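Local coordinates for AT-rich interactive domain-containing protein 4 (Arabidopsis thaliana, PDB 6LQF) that binds zinc ions and, in this ARID-PHD cassette, holds DNA together with a trimethyl-lysine histone H3 peptide, probably as a regulator of transcription, at residues E53-D56 against K62-D65; N68-V73 against L120-A125. All coordinates share one frame; numbering follows the deposited sequence.

Contact 1. Residues E53-D56 against K62-D65; sequences EFPD and KRLD
P55 is pressed against both R63 and L64, and this is the tight part of the contact. The CG and CD edge of its ring rests 3.7 Å from the backbone O of L64, while CG meets L64 CB at 4.1 Å, the two side chains running at about a right angle. On the R63 side, the methylene CG comes within 3.4 Å of P55 O. With CG anti to the backbone N (chi1 -173°), the arginine chain reaches across to the loop, then bends at chi3 to bring NH1 back onto the same carbonyl. The R63 NH1 to P55 O bond is 3.0 Å long; the oxygen lies near the guanidinium plane, whereas the donor stands 40° above the carbonyl plane. Toward solvent the fit slackens. E53 CA covers one guanidinium face, but E53 OE2 stays 4.4 Å from R63 NH2, too far for a salt bridge, and a water at the guanidinium edge accepts only a weak bond from NH1. The bound DNA comes within about 4 Å of the contact's nearest atom. The F54 ring packs against L30, V33, M34 and L37 of helix 26-39. The arrangement ties the loop after that helix to strand 62-63 of the small antiparallel hairpin in the ARID fold.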
loop_
_atom_site.group_PDB
_atom_site.type_symbol
_atom_site.label_atom_id
_atom_site.label_comp_id
_atom_site.label_asym_id
_atom_site.label_seq_id
_atom_site.Cartn_x
_atom_site.Cartn_y
_atom_site.Cartn_z
ATOM N N GLU A 53 14.766 13.816 -10.757
ATOM C CA GLU A 53 15.186 12.621 -11.494
ATOM C C GLU A 53 14.988 11.265 -10.762
ATOM O O GLU A 53 15.436 10.218 -11.263
ATOM C CB GLU A 53 16.666 12.723 -11.846
ATOM C CG GLU A 53 17.064 14.048 -12.520
ATOM C CD GLU A 53 16.663 14.128 -13.997
ATOM O OE1 GLU A 53 16.738 15.239 -14.569
ATOM O OE2 GLU A 53 16.280 13.093 -14.584
ATOM N N PHE A 54 14.388 11.295 -9.576
ATOM C CA PHE A 54 14.245 10.081 -8.740
ATOM C C PHE A 54 12.815 9.586 -8.752
ATOM O O PHE A 54 11.898 10.408 -8.535
ATOM C CB PHE A 54 14.661 10.398 -7.312
ATOM C CG PHE A 54 14.445 9.263 -6.369
ATOM C CD1 PHE A 54 15.333 8.220 -6.317
ATOM C CD2 PHE A 54 13.347 9.247 -5.556
ATOM C CE1 PHE A 54 15.133 7.148 -5.472
ATOM C CE2 PHE A 54 13.102 8.189 -4.696
ATOM C CZ PHE A 54 14.041 7.102 -4.666
ATOM N N PRO A 55 12.577 8.283 -8.928
ATOM C CA PRO A 55 13.565 7.237 -9.277
ATOM C C PRO A 55 13.767 7.151 -10.774
ATOM O O PRO A 55 12.987 7.685 -11.523
ATOM C CB PRO A 55 12.903 5.960 -8.772
ATOM C CG PRO A 55 11.435 6.208 -9.058
ATOM C CD PRO A 55 11.236 7.701 -8.712
ATOM N N ASP A 56 14.837 6.486 -11.208
ATOM C CA ASP A 56 15.059 6.220 -12.623
ATOM C C ASP A 56 14.452 4.904 -13.018
ATOM O O ASP A 56 15.153 3.924 -13.300
ATOM C CB ASP A 56 16.562 6.193 -12.888
ATOM C CG ASP A 56 16.904 6.124 -14.356
ATOM O OD1 ASP A 56 16.015 6.316 -15.213
ATOM O OD2 ASP A 56 18.097 5.895 -14.649
ATOM N N LYS A 62 5.273 6.016 -17.487
ATOM C CA LYS A 62 5.435 7.143 -16.591
ATOM C C LYS A 62 6.463 6.802 -15.528
ATOM O O LYS A 62 6.686 5.618 -15.231
ATOM C CB LYS A 62 4.099 7.548 -15.950
ATOM C CG LYS A 62 3.130 8.113 -16.981
ATOM C CD LYS A 62 1.827 8.526 -16.316
ATOM C CE LYS A 62 0.953 9.220 -17.354
ATOM N NZ LYS A 62 -0.363 9.613 -16.787
ATOM N N ARG A 63 7.103 7.812 -14.944
ATOM C CA ARG A 63 8.064 7.538 -13.854
ATOM C C ARG A 63 7.375 6.784 -12.719
ATOM O O ARG A 63 6.241 7.073 -12.389
ATOM C CB ARG A 63 8.672 8.850 -13.320
ATOM C CG ARG A 63 9.814 8.609 -12.305
ATOM C CD ARG A 63 10.442 9.972 -11.871
ATOM N NE ARG A 63 10.724 10.907 -12.981
ATOM C CZ ARG A 63 11.891 10.931 -13.621
ATOM N NH1 ARG A 63 12.909 10.137 -13.288
ATOM N NH2 ARG A 63 12.083 11.787 -14.598
ATOM N N LEU A 64 8.033 5.786 -12.148
ATOM C CA LEU A 64 7.425 4.996 -11.082
ATOM C C LEU A 64 6.983 5.848 -9.881
ATOM O O LEU A 64 7.797 6.618 -9.358
ATOM C CB LEU A 64 8.457 3.961 -10.661
ATOM C CG LEU A 64 8.008 3.060 -9.522
ATOM C CD1 LEU A 64 6.876 2.159 -9.987
ATOM C CD2 LEU A 64 9.227 2.267 -9.084
ATOM N N ASP A 65 5.718 5.702 -9.464
ATOM C CA ASP A 65 5.122 6.482 -8.359
ATOM C C ASP A 65 5.325 5.785 -7.008
ATOM O O ASP A 65 4.447 5.018 -6.517
ATOM C CB ASP A 65 3.619 6.679 -8.649
ATOM C CG ASP A 65 2.863 7.402 -7.542
ATOM O OD1 ASP A 65 3.461 7.863 -6.543
ATOM O OD2 ASP A 65 1.620 7.526 -7.719
HETATM O O HOH W 1 16.176 9.514 -13.575
#

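Contact 2. Residues N68-V73 against L120-A125; sequences NLYREV and LEYEYA
Y122 turns its ring edge toward the face of Y70 in an offset edge-to-face stack, centroids 5.5 Å apart and planes at 80°. CD1 and CE1 of Y122 do the touching, CD1 lying 3.8 Å from Y70 CZ, and Y70 OH sits at the Y122 edge near its plane. At the edge of the Y70 ring lies E123 CA, with E123 CB 4.1 Å from Y70 CE1. The pair joins helix 66-74 to helix 120-124 within the helical ARID fold; the short axes cross at -50° and approach no closer than 11.7 Å, a separation bridged chiefly by the Y70 ring. A chi1 of -175° swings that ring out, opposite the backbone N, toward helix 120-124. Its buried hydroxyl is held from two sources: it bonds to D128 OD2, and a water donates both to Y70 OH and to E123 O. Replacing Y70 by a phenylalanine would probably leave D128 without this partner and break the water bridge to helix 120-124. Y122 OH bonds to R18 and to D32, and Y122 O to H126; D32 and H126 are ligands of a zinc ion, so Y122 serves as a second-shell residue of that site. Alongside, V73 CG1 lies 4.3 Å from E123 OE1, the carboxylate oxygen that bonds to Y115 OH and F79 N.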
loop_
_atom_site.group_PDB
_atom_site.type_symbol
_atom_site.label_atom_id
_atom_site.label_comp_id
_atom_site.label_asym_id
_atom_site.label_seq_id
_atom_site.Cartn_x
_atom_site.Cartn_y
_atom_site.Cartn_z
ATOM N N ASN A 68 2.698 6.505 -3.804
ATOM C CA ASN A 68 1.422 5.800 -3.686
ATOM C C ASN A 68 1.646 4.306 -3.573
ATOM O O ASN A 68 0.871 3.644 -2.875
ATOM C CB ASN A 68 0.513 6.145 -4.844
ATOM C CG ASN A 68 -0.073 7.543 -4.663
ATOM O OD1 ASN A 68 -0.732 7.785 -3.625
ATOM N ND2 ASN A 68 0.208 8.461 -5.568
ATOM N N LEU A 69 2.725 3.762 -4.183
ATOM C CA LEU A 69 3.031 2.340 -4.018
ATOM C C LEU A 69 3.250 2.063 -2.519
ATOM O O LEU A 69 2.694 1.086 -1.934
ATOM C CB LEU A 69 4.307 1.997 -4.843
ATOM C CG LEU A 69 4.952 0.627 -4.569
ATOM C CD1 LEU A 69 3.905 -0.441 -4.858
ATOM C CD2 LEU A 69 6.185 0.412 -5.497
ATOM N N TYR A 70 4.048 2.909 -1.874
ATOM C CA TYR A 70 4.352 2.737 -0.445
ATOM C C TYR A 70 3.100 2.858 0.405
ATOM O O TYR A 70 2.846 1.985 1.224
ATOM C CB TYR A 70 5.368 3.776 0.000
ATOM C CG TYR A 70 5.814 3.579 1.437
ATOM C CD1 TYR A 70 6.697 2.533 1.772
ATOM C CD2 TYR A 70 5.425 4.480 2.434
ATOM C CE1 TYR A 70 7.141 2.389 3.060
ATOM C CE2 TYR A 70 5.872 4.334 3.759
ATOM C CZ TYR A 70 6.762 3.311 4.038
ATOM O OH TYR A 70 7.222 3.165 5.343
ATOM N N ARG A 71 2.296 3.911 0.173
ATOM C CA ARG A 71 1.092 4.131 1.019
ATOM C C ARG A 71 0.126 2.955 0.912
ATOM O O ARG A 71 -0.427 2.506 1.943
ATOM C CB ARG A 71 0.395 5.426 0.644
ATOM C CG ARG A 71 1.262 6.621 1.048
ATOM C CD ARG A 71 0.555 7.926 1.057
ATOM N NE ARG A 71 0.014 8.252 -0.234
ATOM C CZ ARG A 71 -0.736 9.333 -0.453
ATOM N NH1 ARG A 71 -1.030 10.152 0.561
ATOM N NH2 ARG A 71 -1.198 9.597 -1.671
ATOM N N GLU A 72 -0.051 2.430 -0.300
ATOM C CA GLU A 72 -1.027 1.363 -0.454
ATOM C C GLU A 72 -0.553 0.069 0.208
ATOM O O GLU A 72 -1.358 -0.721 0.761
ATOM C CB GLU A 72 -1.325 1.098 -1.921
ATOM C CG GLU A 72 -2.079 2.257 -2.592
ATOM C CD GLU A 72 -3.335 2.729 -1.821
ATOM O OE1 GLU A 72 -4.082 1.873 -1.293
ATOM O OE2 GLU A 72 -3.619 3.968 -1.743
ATOM N N VAL A 73 0.733 -0.181 0.218
ATOM C CA VAL A 73 1.252 -1.417 0.809
ATOM C C VAL A 73 1.322 -1.322 2.321
ATOM O O VAL A 73 0.864 -2.280 3.014
ATOM C CB VAL A 73 2.650 -1.759 0.240
ATOM C CG1 VAL A 73 3.315 -2.914 1.057
ATOM C CG2 VAL A 73 2.484 -2.179 -1.215
ATOM N N LEU A 120 11.558 -1.717 0.602
ATOM C CA LEU A 120 11.406 -2.706 1.667
ATOM C C LEU A 120 12.249 -2.403 2.915
ATOM O O LEU A 120 11.754 -2.410 4.063
ATOM C CB LEU A 120 11.741 -4.071 1.110
ATOM C CG LEU A 120 11.514 -5.167 2.119
ATOM C CD1 LEU A 120 10.096 -5.204 2.687
ATOM C CD2 LEU A 120 11.802 -6.470 1.380
ATOM N N GLU A 121 13.535 -2.091 2.697
ATOM C CA GLU A 121 14.365 -1.687 3.824
ATOM C C GLU A 121 13.840 -0.423 4.482
ATOM O O GLU A 121 13.832 -0.287 5.694
ATOM C CB GLU A 121 15.813 -1.469 3.358
ATOM C CG GLU A 121 16.407 -2.782 2.879
ATOM C CD GLU A 121 17.842 -2.661 2.383
ATOM O OE1 GLU A 121 18.352 -1.520 2.199
ATOM O OE2 GLU A 121 18.452 -3.741 2.211
ATOM N N TYR A 122 13.383 0.495 3.635
ATOM C CA TYR A 122 12.759 1.725 4.174
ATOM C C TYR A 122 11.573 1.417 5.062
ATOM O O TYR A 122 11.437 1.983 6.147
ATOM C CB TYR A 122 12.354 2.645 3.026
ATOM C CG TYR A 122 11.824 4.006 3.472
ATOM C CD1 TYR A 122 10.454 4.183 3.795
ATOM C CD2 TYR A 122 12.679 5.106 3.532
ATOM C CE1 TYR A 122 9.982 5.379 4.214
ATOM C CE2 TYR A 122 12.214 6.354 3.932
ATOM C CZ TYR A 122 10.881 6.468 4.275
ATOM O OH TYR A 122 10.404 7.685 4.693
ATOM N N GLU A 123 10.723 0.500 4.606
ATOM C CA GLU A 123 9.540 0.118 5.417
ATOM C C GLU A 123 9.977 -0.389 6.800
ATOM O O GLU A 123 9.419 0.032 7.818
ATOM C CB GLU A 123 8.734 -0.970 4.710
ATOM C CG GLU A 123 7.503 -1.430 5.540
ATOM C CD GLU A 123 6.954 -2.805 5.052
ATOM O OE1 GLU A 123 6.629 -2.960 3.851
ATOM O OE2 GLU A 123 6.853 -3.737 5.868
ATOM N N TYR A 124 10.978 -1.280 6.814
ATOM C CA TYR A 124 11.433 -1.824 8.097
ATOM C C TYR A 124 12.006 -0.718 9.023
ATOM O O TYR A 124 11.923 -0.798 10.250
ATOM C CB TYR A 124 12.499 -2.890 7.882
ATOM C CG TYR A 124 12.084 -4.147 7.110
ATOM C CD1 TYR A 124 10.757 -4.534 6.987
ATOM C CD2 TYR A 124 13.052 -4.904 6.445
ATOM C CE1 TYR A 124 10.413 -5.711 6.276
ATOM C CE2 TYR A 124 12.724 -6.045 5.738
ATOM C CZ TYR A 124 11.415 -6.446 5.644
ATOM O OH TYR A 124 11.171 -7.600 4.907
ATOM N N ALA A 125 12.621 0.303 8.422
ATOM C CA ALA A 125 13.222 1.369 9.243
ATOM C C ALA A 125 12.270 2.497 9.635
ATOM O O ALA A 125 12.697 3.488 10.240
ATOM C CB ALA A 125 14.415 1.975 8.519
HETATM O O HOH W 2 7.123 1.597 7.737
#

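In the fold
Contacts 1 and 2 follow in series along the chain, their centres about 16 Å apart within one ARID domain: strand 62-63 of contact 1 is followed, after L64 and D65, by helix 66-74 of contact 2, and D65 bonds to N68 at the junction. Helices 26-39 and 107-118 serve both. V33 packs on F54 and on Y122, while H114 and Y118 meet contact 1 and Y115 meets contact 2. Contact 1 lies toward the DNA; contact 2 is deeper, beside the zinc ion held by H14, C16, D32 and H126, and its E72 also forms a salt bridge with a basic side chain of the bound peptide. This fits a domain meeting DNA and peptide on different parts.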